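Local structure of CalG4 (Micromonospora echinospora, 3IA7) at residues A[6-11]-A[36-41]; A[55-60]-A[84-89]; A[323-328]-A[346-351]; A[249-254]-A[351-356]. The protein belongs to the glycosyltransferase-like proteins of the GT-B fold, built from two Rossmann-like domains, each around a parallel sheet. All blocks are in the same frame, centred on the assembly; numbering follows the deposited sequence.

Contact 1: residues A[6-11]-A[36-41]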
loop_
_atom_site.group_PDB
_atom_site.type_symbol
_atom_site.label_atom_id
_atom_site.label_comp_id
_atom_site.label_asym_id
_atom_site.label_seq_id
_atom_site.Cartn_x
_atom_site.Cartn_y
_atom_site.Cartn_z
ATOM N N HIS A 6 -19.896 10.296 12.530
ATOM C CA HIS A 6 -20.288 8.977 12.085
ATOM C C HIS A 6 -20.442 9.052 10.561
ATOM O O HIS A 6 -21.318 9.767 10.025
ATOM C CB HIS A 6 -21.591 8.514 12.744
ATOM C CG HIS A 6 -21.973 7.110 12.366
ATOM N ND1 HIS A 6 -23.206 6.564 12.654
ATOM C CD2 HIS A 6 -21.281 6.145 11.711
ATOM C CE1 HIS A 6 -23.246 5.313 12.216
ATOM N NE2 HIS A 6 -22.092 5.031 11.644
ATOM N N ILE A 7 -19.554 8.356 9.862
ATOM C CA ILE A 7 -19.523 8.487 8.425
ATOM C C ILE A 7 -19.882 7.150 7.799
ATOM O O ILE A 7 -19.226 6.133 8.088
ATOM C CB ILE A 7 -18.112 8.960 7.958
ATOM C CG1 ILE A 7 -17.789 10.358 8.579
ATOM C CG2 ILE A 7 -18.130 9.002 6.411
ATOM C CD1 ILE A 7 -16.422 10.945 8.155
ATOM N N LEU A 8 -20.913 7.116 6.964
ATOM C CA LEU A 8 -21.286 5.852 6.295
ATOM C C LEU A 8 -20.788 5.811 4.848
ATOM O O LEU A 8 -20.979 6.796 4.094
ATOM C CB LEU A 8 -22.779 5.619 6.348
ATOM C CG LEU A 8 -23.242 4.495 5.412
ATOM C CD1 LEU A 8 -23.059 3.184 6.158
ATOM C CD2 LEU A 8 -24.687 4.684 5.051
ATOM N N PHE A 9 -20.127 4.714 4.488
ATOM C CA PHE A 9 -19.742 4.480 3.087
ATOM C C PHE A 9 -20.694 3.462 2.477
ATOM O O PHE A 9 -20.895 2.374 2.996
ATOM C CB PHE A 9 -18.323 3.912 2.999
ATOM C CG PHE A 9 -17.243 4.914 3.144
ATOM C CD1 PHE A 9 -17.060 5.616 4.342
ATOM C CD2 PHE A 9 -16.347 5.127 2.101
ATOM C CE1 PHE A 9 -16.014 6.556 4.480
ATOM C CE2 PHE A 9 -15.285 6.054 2.228
ATOM C CZ PHE A 9 -15.134 6.787 3.433
ATOM N N ALA A 10 -21.286 3.821 1.368
ATOM C CA ALA A 10 -22.093 2.863 0.572
ATOM C C ALA A 10 -21.327 2.519 -0.703
ATOM O O ALA A 10 -21.039 3.435 -1.533
ATOM C CB ALA A 10 -23.470 3.481 0.232
ATOM N N ASN A 11 -21.014 1.232 -0.903
ATOM C CA ASN A 11 -20.270 0.819 -2.071
ATOM C C ASN A 11 -20.787 -0.518 -2.604
ATOM O O ASN A 11 -21.435 -1.296 -1.873
ATOM C CB ASN A 11 -18.756 0.689 -1.776
ATOM C CG ASN A 11 -17.871 0.971 -3.031
ATOM O OD1 ASN A 11 -18.325 0.966 -4.185
ATOM N ND2 ASN A 11 -16.629 1.307 -2.780
ATOM N N THR A 36 -18.836 3.315 9.104
ATOM C CA THR A 36 -19.647 2.157 8.835
ATOM C C THR A 36 -19.601 1.984 7.318
ATOM O O THR A 36 -19.598 2.980 6.589
ATOM C CB THR A 36 -21.085 2.388 9.319
ATOM O OG1 THR A 36 -21.084 2.595 10.754
ATOM C CG2 THR A 36 -21.991 1.184 8.984
ATOM N N TYR A 37 -19.591 0.749 6.842
ATOM C CA TYR A 37 -19.297 0.526 5.446
ATOM C C TYR A 37 -20.195 -0.617 4.949
ATOM O O TYR A 37 -20.137 -1.741 5.498
ATOM C CB TYR A 37 -17.791 0.201 5.274
ATOM C CG TYR A 37 -17.265 0.297 3.825
ATOM C CD1 TYR A 37 -16.278 1.211 3.489
ATOM C CD2 TYR A 37 -17.695 -0.590 2.836
ATOM C CE1 TYR A 37 -15.779 1.300 2.197
ATOM C CE2 TYR A 37 -17.209 -0.506 1.505
ATOM C CZ TYR A 37 -16.251 0.466 1.206
ATOM O OH TYR A 37 -15.710 0.535 -0.067
ATOM N N VAL A 38 -21.016 -0.312 3.927
ATOM C CA VAL A 38 -21.893 -1.321 3.328
ATOM C C VAL A 38 -21.161 -2.115 2.238
ATOM O O VAL A 38 -20.683 -1.554 1.201
ATOM C CB VAL A 38 -23.211 -0.683 2.765
ATOM C CG1 VAL A 38 -24.190 -1.760 2.184
ATOM C CG2 VAL A 38 -23.912 0.230 3.848
ATOM N N THR A 39 -21.092 -3.429 2.454
ATOM C CA THR A 39 -20.427 -4.302 1.512
ATOM C C THR A 39 -20.934 -5.744 1.624
ATOM O O THR A 39 -21.904 -6.002 2.332
ATOM C CB THR A 39 -18.871 -4.236 1.641
ATOM O OG1 THR A 39 -18.283 -4.865 0.485
ATOM C CG2 THR A 39 -18.399 -4.910 3.018
ATOM N N THR A 40 -20.334 -6.664 0.874
ATOM C CA THR A 40 -20.750 -8.050 0.909
ATOM C C THR A 40 -19.758 -8.869 1.737
ATOM O O THR A 40 -18.682 -8.360 2.069
ATOM C CB THR A 40 -20.802 -8.648 -0.519
ATOM O OG1 THR A 40 -19.494 -8.598 -1.135
ATOM C CG2 THR A 40 -21.851 -7.957 -1.370
ATOM N N PRO A 41 -20.115 -10.116 2.077
ATOM C CA PRO A 41 -19.161 -10.887 2.834
ATOM C C PRO A 41 -17.784 -10.979 2.149
ATOM O O PRO A 41 -16.758 -11.036 2.821
ATOM C CB PRO A 41 -19.844 -12.236 2.933
ATOM C CG PRO A 41 -21.331 -11.835 3.102
ATOM C CD PRO A 41 -21.422 -10.827 1.971
#

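Contact 2: residues A[55-60]-A[84-89]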
loop_
_atom_site.group_PDB
_atom_site.type_symbol
_atom_site.label_atom_id
_atom_site.label_comp_id
_atom_site.label_asym_id
_atom_site.label_seq_id
_atom_site.Cartn_x
_atom_site.Cartn_y
_atom_site.Cartn_z
ATOM N N VAL A 55 -21.767 -3.268 7.398
ATOM C CA VAL A 55 -23.179 -3.573 7.221
ATOM C C VAL A 55 -23.221 -4.433 5.954
ATOM O O VAL A 55 -22.858 -3.965 4.847
ATOM C CB VAL A 55 -24.011 -2.288 7.000
ATOM C CG1 VAL A 55 -25.459 -2.662 6.452
ATOM C CG2 VAL A 55 -24.100 -1.482 8.320
ATOM N N LEU A 56 -23.632 -5.690 6.097
ATOM C CA LEU A 56 -23.683 -6.590 4.911
ATOM C C LEU A 56 -24.929 -6.386 4.062
ATOM O O LEU A 56 -26.035 -6.125 4.598
ATOM C CB LEU A 56 -23.676 -8.074 5.340
ATOM C CG LEU A 56 -22.433 -8.511 6.114
ATOM C CD1 LEU A 56 -22.666 -9.952 6.608
ATOM C CD2 LEU A 56 -21.230 -8.429 5.212
ATOM N N TYR A 57 -24.745 -6.508 2.744
ATOM C CA TYR A 57 -25.870 -6.611 1.833
ATOM C C TYR A 57 -25.631 -7.846 0.950
ATOM O O TYR A 57 -24.498 -8.358 0.839
ATOM C CB TYR A 57 -26.051 -5.278 1.031
ATOM C CG TYR A 57 -25.206 -5.151 -0.243
ATOM C CD1 TYR A 57 -25.739 -5.508 -1.503
ATOM C CD2 TYR A 57 -23.868 -4.722 -0.192
ATOM C CE1 TYR A 57 -24.966 -5.380 -2.678
ATOM C CE2 TYR A 57 -23.119 -4.584 -1.368
ATOM C CZ TYR A 57 -23.684 -4.903 -2.595
ATOM O OH TYR A 57 -22.918 -4.829 -3.764
ATOM N N LYS A 58 -26.723 -8.304 0.341
ATOM C CA LYS A 58 -26.726 -9.411 -0.571
ATOM C C LYS A 58 -26.739 -8.868 -1.998
ATOM O O LYS A 58 -27.672 -8.174 -2.412
ATOM C CB LYS A 58 -27.975 -10.256 -0.342
ATOM C CG LYS A 58 -28.217 -11.283 -1.456
ATOM C CD LYS A 58 -27.348 -12.496 -1.266
ATOM C CE LYS A 58 -27.801 -13.640 -2.206
ATOM N NZ LYS A 58 -26.742 -14.715 -2.141
ATOM N N SER A 59 -25.681 -9.186 -2.726
ATOM C CA SER A 59 -25.548 -8.717 -4.101
ATOM C C SER A 59 -26.374 -9.480 -5.078
ATOM O O SER A 59 -26.385 -10.734 -5.070
ATOM C CB SER A 59 -24.080 -8.774 -4.545
ATOM O OG SER A 59 -23.898 -8.218 -5.823
ATOM N N GLU A 60 -27.027 -8.721 -5.952
ATOM C CA GLU A 60 -27.691 -9.280 -7.147
ATOM C C GLU A 60 -26.751 -10.101 -8.025
ATOM O O GLU A 60 -27.183 -11.003 -8.740
ATOM C CB GLU A 60 -28.327 -8.160 -7.971
ATOM C CG GLU A 60 -29.428 -7.433 -7.225
ATOM C CD GLU A 60 -30.718 -8.254 -7.096
ATOM O OE1 GLU A 60 -31.213 -8.782 -8.102
ATOM O OE2 GLU A 60 -31.223 -8.377 -5.964
ATOM N N VAL A 84 -30.203 -1.244 -11.080
ATOM C CA VAL A 84 -31.192 -0.652 -10.173
ATOM C C VAL A 84 -31.436 -1.539 -8.937
ATOM O O VAL A 84 -31.422 -1.018 -7.806
ATOM C CB VAL A 84 -32.508 -0.250 -10.896
ATOM C CG1 VAL A 84 -33.522 0.287 -9.880
ATOM C CG2 VAL A 84 -32.214 0.843 -11.970
ATOM N N ARG A 85 -31.639 -2.840 -9.138
ATOM C CA ARG A 85 -31.824 -3.762 -8.017
ATOM C C ARG A 85 -30.642 -3.749 -7.055
ATOM O O ARG A 85 -30.838 -3.795 -5.840
ATOM C CB ARG A 85 -32.107 -5.194 -8.458
ATOM C CG ARG A 85 -33.466 -5.406 -9.153
ATOM C CD ARG A 85 -33.818 -6.881 -9.258
ATOM N NE ARG A 85 -32.834 -7.655 -10.015
ATOM C CZ ARG A 85 -32.861 -7.822 -11.338
ATOM N NH1 ARG A 85 -33.831 -7.272 -12.066
ATOM N NH2 ARG A 85 -31.916 -8.548 -11.933
ATOM N N GLU A 86 -29.428 -3.690 -7.589
ATOM C CA GLU A 86 -28.221 -3.647 -6.752
ATOM C C GLU A 86 -28.166 -2.359 -5.923
ATOM O O GLU A 86 -27.824 -2.406 -4.715
ATOM C CB GLU A 86 -26.950 -3.722 -7.645
ATOM C CG GLU A 86 -25.635 -3.927 -6.822
ATOM C CD GLU A 86 -25.461 -5.343 -6.285
ATOM O OE1 GLU A 86 -26.448 -6.103 -6.185
ATOM O OE2 GLU A 86 -24.311 -5.694 -5.939
ATOM N N ASN A 87 -28.486 -1.216 -6.557
ATOM C CA ASN A 87 -28.642 0.038 -5.792
ATOM C C ASN A 87 -29.668 -0.146 -4.653
ATOM O O ASN A 87 -29.423 0.266 -3.517
ATOM C CB ASN A 87 -29.082 1.168 -6.716
ATOM C CG ASN A 87 -27.892 1.882 -7.334
ATOM O OD1 ASN A 87 -27.447 2.874 -6.789
ATOM N ND2 ASN A 87 -27.315 1.325 -8.423
ATOM N N VAL A 88 -30.818 -0.726 -4.988
ATOM C CA VAL A 88 -31.885 -0.965 -3.984
ATOM C C VAL A 88 -31.438 -1.926 -2.837
ATOM O O VAL A 88 -31.785 -1.731 -1.654
ATOM C CB VAL A 88 -33.201 -1.466 -4.651
ATOM C CG1 VAL A 88 -34.234 -1.913 -3.606
ATOM C CG2 VAL A 88 -33.827 -0.346 -5.521
ATOM N N ALA A 89 -30.673 -2.950 -3.186
ATOM C CA ALA A 89 -30.129 -3.886 -2.190
ATOM C C ALA A 89 -29.301 -3.142 -1.128
ATOM O O ALA A 89 -29.466 -3.380 0.070
ATOM C CB ALA A 89 -29.303 -4.992 -2.884
HETATM O O HOH W 1 -30.335 -10.560 -9.936
#

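Contact 3: residues A[323-328]-A[346-351]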
loop_
_atom_site.group_PDB
_atom_site.type_symbol
_atom_site.label_atom_id
_atom_site.label_comp_id
_atom_site.label_asym_id
_atom_site.label_seq_id
_atom_site.Cartn_x
_atom_site.Cartn_y
_atom_site.Cartn_z
ATOM N N VAL A 323 -3.250 -4.198 -23.809
ATOM C CA VAL A 323 -4.018 -5.240 -24.488
ATOM C C VAL A 323 -5.446 -5.228 -23.876
ATOM O O VAL A 323 -5.815 -6.092 -23.052
ATOM C CB VAL A 323 -3.266 -6.568 -24.420
ATOM C CG1 VAL A 323 -2.042 -6.535 -25.409
ATOM C CG2 VAL A 323 -2.792 -6.910 -23.000
ATOM N N PRO A 324 -6.242 -4.200 -24.234
ATOM C CA PRO A 324 -7.552 -3.936 -23.607
ATOM C C PRO A 324 -8.633 -4.977 -23.849
ATOM O O PRO A 324 -9.620 -5.000 -23.104
ATOM C CB PRO A 324 -8.021 -2.628 -24.255
ATOM C CG PRO A 324 -6.885 -2.080 -24.994
ATOM C CD PRO A 324 -5.915 -3.190 -25.263
ATOM N N HIS A 325 -8.498 -5.792 -24.894
ATOM C CA HIS A 325 -9.530 -6.795 -25.163
ATOM C C HIS A 325 -9.640 -7.847 -24.034
ATOM O O HIS A 325 -10.634 -8.585 -23.952
ATOM C CB HIS A 325 -9.304 -7.450 -26.524
ATOM C CG HIS A 325 -8.189 -8.449 -26.546
ATOM N ND1 HIS A 325 -6.859 -8.087 -26.592
ATOM C CD2 HIS A 325 -8.213 -9.805 -26.568
ATOM C CE1 HIS A 325 -6.112 -9.176 -26.622
ATOM N NE2 HIS A 325 -6.909 -10.232 -26.606
ATOM N N PHE A 326 -8.630 -7.902 -23.163
ATOM C CA PHE A 326 -8.650 -8.863 -22.055
ATOM C C PHE A 326 -9.574 -8.430 -20.923
ATOM O O PHE A 326 -10.068 -9.270 -20.183
ATOM C CB PHE A 326 -7.232 -9.175 -21.543
ATOM C CG PHE A 326 -6.440 -10.070 -22.465
ATOM C CD1 PHE A 326 -6.885 -11.358 -22.767
ATOM C CD2 PHE A 326 -5.250 -9.626 -23.035
ATOM C CE1 PHE A 326 -6.147 -12.179 -23.619
ATOM C CE2 PHE A 326 -4.511 -10.444 -23.885
ATOM C CZ PHE A 326 -4.961 -11.725 -24.177
ATOM N N ALA A 327 -9.817 -7.123 -20.809
ATOM C CA ALA A 327 -10.710 -6.577 -19.792
ATOM C C ALA A 327 -11.729 -5.652 -20.451
ATOM O O ALA A 327 -11.364 -4.599 -20.954
ATOM C CB ALA A 327 -9.905 -5.833 -18.723
ATOM N N THR A 328 -13.002 -6.046 -20.478
ATOM C CA THR A 328 -14.058 -5.140 -20.976
ATOM C C THR A 328 -14.092 -3.787 -20.231
ATOM O O THR A 328 -14.358 -2.739 -20.834
ATOM C CB THR A 328 -15.458 -5.803 -20.990
ATOM O OG1 THR A 328 -15.611 -6.646 -19.837
ATOM C CG2 THR A 328 -15.635 -6.638 -22.258
ATOM N N LEU A 346 -1.920 -3.032 -28.429
ATOM C CA LEU A 346 -1.885 -4.169 -29.349
ATOM C C LEU A 346 -3.289 -4.731 -29.497
ATOM O O LEU A 346 -4.019 -4.846 -28.511
ATOM C CB LEU A 346 -0.970 -5.272 -28.834
ATOM C CG LEU A 346 0.559 -5.044 -28.870
ATOM C CD1 LEU A 346 1.243 -6.078 -28.032
ATOM C CD2 LEU A 346 1.039 -5.130 -30.293
ATOM N N ARG A 347 -3.656 -5.079 -30.721
ATOM C CA ARG A 347 -4.929 -5.795 -30.946
ATOM C C ARG A 347 -4.778 -7.309 -30.860
ATOM O O ARG A 347 -3.654 -7.811 -30.892
ATOM C CB ARG A 347 -5.600 -5.389 -32.271
ATOM C CG ARG A 347 -5.943 -3.893 -32.360
ATOM C CD ARG A 347 -6.714 -3.356 -31.140
ATOM N NE ARG A 347 -6.886 -1.904 -31.214
ATOM C CZ ARG A 347 -7.639 -1.171 -30.390
ATOM N NH1 ARG A 347 -8.336 -1.746 -29.406
ATOM N NH2 ARG A 347 -7.701 0.148 -30.557
ATOM N N PRO A 348 -5.915 -8.033 -30.728
ATOM C CA PRO A 348 -5.930 -9.492 -30.747
ATOM C C PRO A 348 -5.114 -10.110 -31.888
ATOM O O PRO A 348 -4.432 -11.108 -31.653
ATOM C CB PRO A 348 -7.424 -9.815 -30.919
ATOM C CG PRO A 348 -8.092 -8.733 -30.184
ATOM C CD PRO A 348 -7.283 -7.499 -30.516
ATOM N N ASP A 349 -5.162 -9.545 -33.097
ATOM C CA ASP A 349 -4.348 -10.113 -34.182
ATOM C C ASP A 349 -2.859 -9.758 -34.122
ATOM O O ASP A 349 -2.072 -10.222 -34.929
ATOM C CB ASP A 349 -4.926 -9.906 -35.599
ATOM C CG ASP A 349 -5.643 -8.560 -35.812
ATOM O OD1 ASP A 349 -5.592 -7.619 -34.988
ATOM O OD2 ASP A 349 -6.305 -8.463 -36.872
ATOM N N GLN A 350 -2.470 -8.977 -33.126
ATOM C CA GLN A 350 -1.116 -8.460 -33.057
ATOM C C GLN A 350 -0.315 -9.096 -31.916
ATOM O O GLN A 350 0.614 -8.499 -31.405
ATOM C CB GLN A 350 -1.161 -6.925 -32.979
ATOM C CG GLN A 350 -2.018 -6.337 -34.109
ATOM C CD GLN A 350 -2.274 -4.833 -34.060
ATOM O OE1 GLN A 350 -2.649 -4.282 -33.035
ATOM N NE2 GLN A 350 -2.120 -4.176 -35.218
ATOM N N LEU A 351 -0.676 -10.324 -31.539
ATOM C CA LEU A 351 -0.136 -10.974 -30.333
ATOM C C LEU A 351 0.808 -12.167 -30.558
ATOM O O LEU A 351 1.033 -12.957 -29.636
ATOM C CB LEU A 351 -1.288 -11.442 -29.436
ATOM C CG LEU A 351 -2.310 -10.381 -29.038
ATOM C CD1 LEU A 351 -3.527 -11.061 -28.351
ATOM C CD2 LEU A 351 -1.625 -9.324 -28.173
HETATM O O HOH W 2 -6.426 -5.714 -27.283
#

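Contact 4: residues A[249-254]-A[351-356]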
loop_
_atom_site.group_PDB
_atom_site.type_symbol
_atom_site.label_atom_id
_atom_site.label_comp_id
_atom_site.label_asym_id
_atom_site.label_seq_id
_atom_site.Cartn_x
_atom_site.Cartn_y
_atom_site.Cartn_z
ATOM N N PHE A 249 0.437 -15.562 -21.930
ATOM C CA PHE A 249 1.649 -15.539 -21.107
ATOM C C PHE A 249 2.794 -16.347 -21.768
ATOM O O PHE A 249 3.938 -15.909 -21.780
ATOM C CB PHE A 249 1.333 -16.013 -19.675
ATOM C CG PHE A 249 0.436 -15.056 -18.913
ATOM C CD1 PHE A 249 0.877 -13.749 -18.607
ATOM C CD2 PHE A 249 -0.844 -15.455 -18.517
ATOM C CE1 PHE A 249 0.027 -12.870 -17.915
ATOM C CE2 PHE A 249 -1.680 -14.603 -17.826
ATOM C CZ PHE A 249 -1.244 -13.311 -17.528
ATOM N N ARG A 250 2.466 -17.509 -22.334
ATOM C CA ARG A 250 3.463 -18.305 -23.078
ATOM C C ARG A 250 4.041 -17.516 -24.265
ATOM O O ARG A 250 5.244 -17.522 -24.461
ATOM C CB ARG A 250 2.887 -19.652 -23.541
ATOM C CG ARG A 250 2.409 -20.583 -22.397
ATOM C CD ARG A 250 2.100 -21.999 -22.915
ATOM N NE ARG A 250 0.916 -22.026 -23.764
ATOM C CZ ARG A 250 -0.247 -22.586 -23.425
ATOM N NH1 ARG A 250 -0.397 -23.186 -22.240
ATOM N NH2 ARG A 250 -1.265 -22.554 -24.283
ATOM N N ALA A 251 3.172 -16.812 -25.007
ATOM C CA ALA A 251 3.568 -15.930 -26.119
ATOM C C ALA A 251 4.492 -14.821 -25.668
ATOM O O ALA A 251 5.447 -14.511 -26.360
ATOM C CB ALA A 251 2.354 -15.335 -26.797
ATOM N N CYS A 252 4.191 -14.232 -24.495
ATOM C CA CYS A 252 5.036 -13.182 -23.884
ATOM C C CYS A 252 6.392 -13.740 -23.529
ATOM O O CYS A 252 7.411 -13.098 -23.800
ATOM C CB CYS A 252 4.363 -12.571 -22.621
ATOM S SG CYS A 252 3.006 -11.473 -23.018
ATOM N N ALA A 253 6.413 -14.954 -22.953
ATOM C CA ALA A 253 7.660 -15.594 -22.581
ATOM C C ALA A 253 8.479 -15.854 -23.830
ATOM O O ALA A 253 9.690 -15.539 -23.870
ATOM C CB ALA A 253 7.393 -16.951 -21.823
ATOM N N GLN A 254 7.819 -16.423 -24.848
ATOM C CA GLN A 254 8.451 -16.702 -26.152
ATOM C C GLN A 254 9.049 -15.425 -26.780
ATOM O O GLN A 254 10.183 -15.438 -27.254
ATOM C CB GLN A 254 7.474 -17.418 -27.125
ATOM C CG GLN A 254 7.175 -18.888 -26.715
ATOM C CD GLN A 254 5.811 -19.488 -27.215
ATOM O OE1 GLN A 254 5.007 -18.845 -27.915
ATOM N NE2 GLN A 254 5.567 -20.733 -26.830
ATOM N N LEU A 351 -0.676 -10.324 -31.539
ATOM C CA LEU A 351 -0.136 -10.974 -30.333
ATOM C C LEU A 351 0.808 -12.167 -30.558
ATOM O O LEU A 351 1.033 -12.957 -29.636
ATOM C CB LEU A 351 -1.288 -11.442 -29.436
ATOM C CG LEU A 351 -2.310 -10.381 -29.038
ATOM C CD1 LEU A 351 -3.527 -11.061 -28.351
ATOM C CD2 LEU A 351 -1.625 -9.324 -28.173
ATOM N N GLU A 352 1.331 -12.318 -31.775
ATOM C CA GLU A 352 2.405 -13.277 -32.023
ATOM C C GLU A 352 3.634 -12.834 -31.210
ATOM O O GLU A 352 3.822 -11.628 -30.997
ATOM C CB GLU A 352 2.721 -13.347 -33.523
ATOM C CG GLU A 352 1.510 -13.725 -34.400
ATOM C CD GLU A 352 1.328 -15.223 -34.608
ATOM O OE1 GLU A 352 1.224 -15.642 -35.793
ATOM O OE2 GLU A 352 1.272 -15.989 -33.607
ATOM N N PRO A 353 4.455 -13.790 -30.721
ATOM C CA PRO A 353 5.636 -13.365 -29.913
ATOM C C PRO A 353 6.500 -12.228 -30.507
ATOM O O PRO A 353 6.893 -11.323 -29.779
ATOM C CB PRO A 353 6.441 -14.658 -29.768
ATOM C CG PRO A 353 5.409 -15.734 -29.846
ATOM C CD PRO A 353 4.355 -15.257 -30.812
ATOM N N ALA A 354 6.783 -12.259 -31.807
ATOM C CA ALA A 354 7.602 -11.205 -32.427
ATOM C C ALA A 354 6.873 -9.863 -32.423
ATOM O O ALA A 354 7.481 -8.790 -32.251
ATOM C CB ALA A 354 7.978 -11.583 -33.839
ATOM N N SER A 355 5.570 -9.906 -32.638
ATOM C CA SER A 355 4.785 -8.691 -32.553
ATOM C C SER A 355 4.843 -8.070 -31.156
ATOM O O SER A 355 4.969 -6.847 -31.001
ATOM C CB SER A 355 3.336 -8.967 -32.965
ATOM O OG SER A 355 2.572 -7.788 -32.757
ATOM N N ILE A 356 4.762 -8.915 -30.131
ATOM C CA ILE A 356 4.823 -8.445 -28.736
ATOM C C ILE A 356 6.178 -7.813 -28.425
ATOM O O ILE A 356 6.252 -6.698 -27.899
ATOM C CB ILE A 356 4.561 -9.596 -27.745
ATOM C CG1 ILE A 356 3.126 -10.111 -27.873
ATOM C CG2 ILE A 356 4.770 -9.175 -26.277
ATOM C CD1 ILE A 356 2.935 -11.487 -27.213
#

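Contact 1: residues A[6-11]-A[36-41]
His6 has CG anti to its backbone N (chi1 -176°), and Thr36 carries OG1 anti to its carbonyl carbon (chi1 -62°). The two groups meet at the imidazole edge. NE2 of His6 and OG1 of Thr36 are 2.8 Å apart, nearly in the ring plane, in a nearly straight hydrogen bond. On the same side of the sheet, CD1 of Leu8 touches CG2 of Thr36 at 3.6 Å and also reaches CG2 of Val38. Phe9 and Tyr37 lie on the other side. Their planes are 11° apart, but the rings are slid so far that they barely overlap. The close touch there is CB of Phe9 on CD1 of Tyr37, at 3.4 Å. Further along, ND2 of Asn11 donates to OH of Tyr37 over 3.0 Å. Ser21 also binds that hydroxyl, and the carbonyl of His17 takes a hydrogen bond from the same amide. The segments 6-10 and 36-39 run parallel, their axes 4.7 Å apart at closest approach. Thr36 N bonds to Ile7 O, Phe9 N to Thr36 O, and Val38 N to Phe9 O. With helix 15-30 the strands form a beta-alpha-beta unit of a Rossmann-like domain. The contact is largely buried, and the hydroxyls of Thr36 and Tyr37 and the amide of Asn11 all have hydrogen-bond partners. Polar side-chain links thus supplement the backbone ladder on both faces.

Contact 2: residues A[55-60]-A[84-89]
The ring of Tyr57 meets the carboxylate of Glu86 at its edge, with CD of Glu86 near the ring plane and the two planes 74° apart. The methyl of Ala89 approaches the same ring obliquely, its CB 3.9 Å from CD1 of Tyr57. The guanidinium of Arg85 also takes its partner at the edge. Its NE donates to OE1 of Glu60 over 2.7 Å in a salt bridge. NE comes from above the carboxylate plane of Glu60, although OE1 is close to the guanidinium plane. One water joins OE1 of Glu60 to NH2 of Arg85. The contact places the turn after edge strand 53-56 against helix 75-98 of the N-terminal Rossmann-like domain. Glu86 carries most of the polar grip. Its chain bends at chi2 (75°), which turns CD toward the turn. OE2 accepts from OH of Tyr57 at 2.7 Å and from OG of Ser59 at 2.6 Å. The phenol comes from above the carboxylate plane, the serine from the syn side, somewhat tilted out of the plane. OE1 offers its syn lone pair to the backbone N of Glu60, at 2.7 Å. Three donors on two oxygens would favour a charged carboxylate and fix its rotation. OH of Tyr57 also bonds to the backbone N of Gln13.

Contact 3: residues A[323-328]-A[346-351]
CG of Pro348 sits over the centre of the His325 imidazole, 3.7 Å from the ring centroid and 13° off its normal. This is a CH-pi contact. CG of His325 stands between its backbone N and carbonyl carbon (chi1 76°), where the ring can lie against Pro348. The two side chains pass each other in opposite directions. Phe326 lies against the other face of the imidazole, its CG offset toward the rim. The histidine is thus held between a proline and a phenylalanine. Leu351 reaches the imidazole tip to tip, with CD1 3.6 Å from CE1 of His325. The other methyl of Leu351, CD2, touches CG1 of Val323 at 3.9 Å. CG1 of Val323 is anti to its carbonyl carbon (chi1 -74°), and it also packs on CB of Leu346. No direct hydrogen bond crosses the contact. One water bridges it instead: it accepts from the backbone N of His325 and donates to O of Leu346. Both segments follow neighbouring parallel strands, 320-322 and 343-345, and each leads into a helix. Such loops at the C-terminal ends of the strands belong to the Rossmann-like architecture of the C-terminal GT-B domain.

Contact 4: residues A[249-254]-A[351-356]
Pro353 over Ala251 makes the tight part of this contact. CB of Pro353 comes within 3.6 Å of the backbone O of Ala251, and the two alpha carbons are only 5.0 Å apart. The small side chain of Ala251 is consistent with so near an approach of the two backbones. Ile356 packs beside the proline on helix 246-256 and supplies the buried apolar filling. Its CD1 lies 3.9 Å from CB of Ala251 and 4.2 Å from SG of Cys252. CG1 of Ile356 is anti to its carbonyl carbon (chi1 -66°), and CD1 continues from it in an extended course (chi2 164°) to helix 246-256. Ile356 also packs on Ala255 and Phe256 of that helix. Leu302 of strand 298-303 touches both Cys252 and Ile356.

The Gln254 side is exposed, and few atoms touch there. Gln254 lies beside Pro353 and points the same way. Its CB touches CG of the proline at 3.8 Å, and its OE1 is 3.7 Å from that same CG. This is van der Waals contact, with no polar bond. Pro353 is the first residue of helix 353-365, right after Glu352 at the N-cap position. The contact therefore packs the first turn of that helix on helix 246-256, both in the C-terminal Rossmann-like domain.

No hydrogen bond or salt bridge crosses between the segments. Apolar carbon contacts, one sulfur and a few carbon-oxygen touches make up the interface, so van der Waals packing and burial of apolar groups probably account for the association here.

Contacts 1 and 2 belong to the N-terminal half, contacts 3 and 4 to the C-terminal half. Contact 1 is the buried one, joining neighbouring strands of a sheet. The other three are partly buried. Contact 2 adjoins contact 1 through strand 53-56, which pairs with strand 34-39. It joins the strand end to helix 75-98, which also packs on side chains of contact 1. Contacts 3 and 4 share Leu351, and their centres are 12 Å apart. Centres of contacts 1 and 4 are 43 Å apart. Chemistry varies with place: a backbone ladder in contact 1, carboxylate bonds in contact 2, ring and water contacts between loops in contact 3, and apolar helix packing in contact 4.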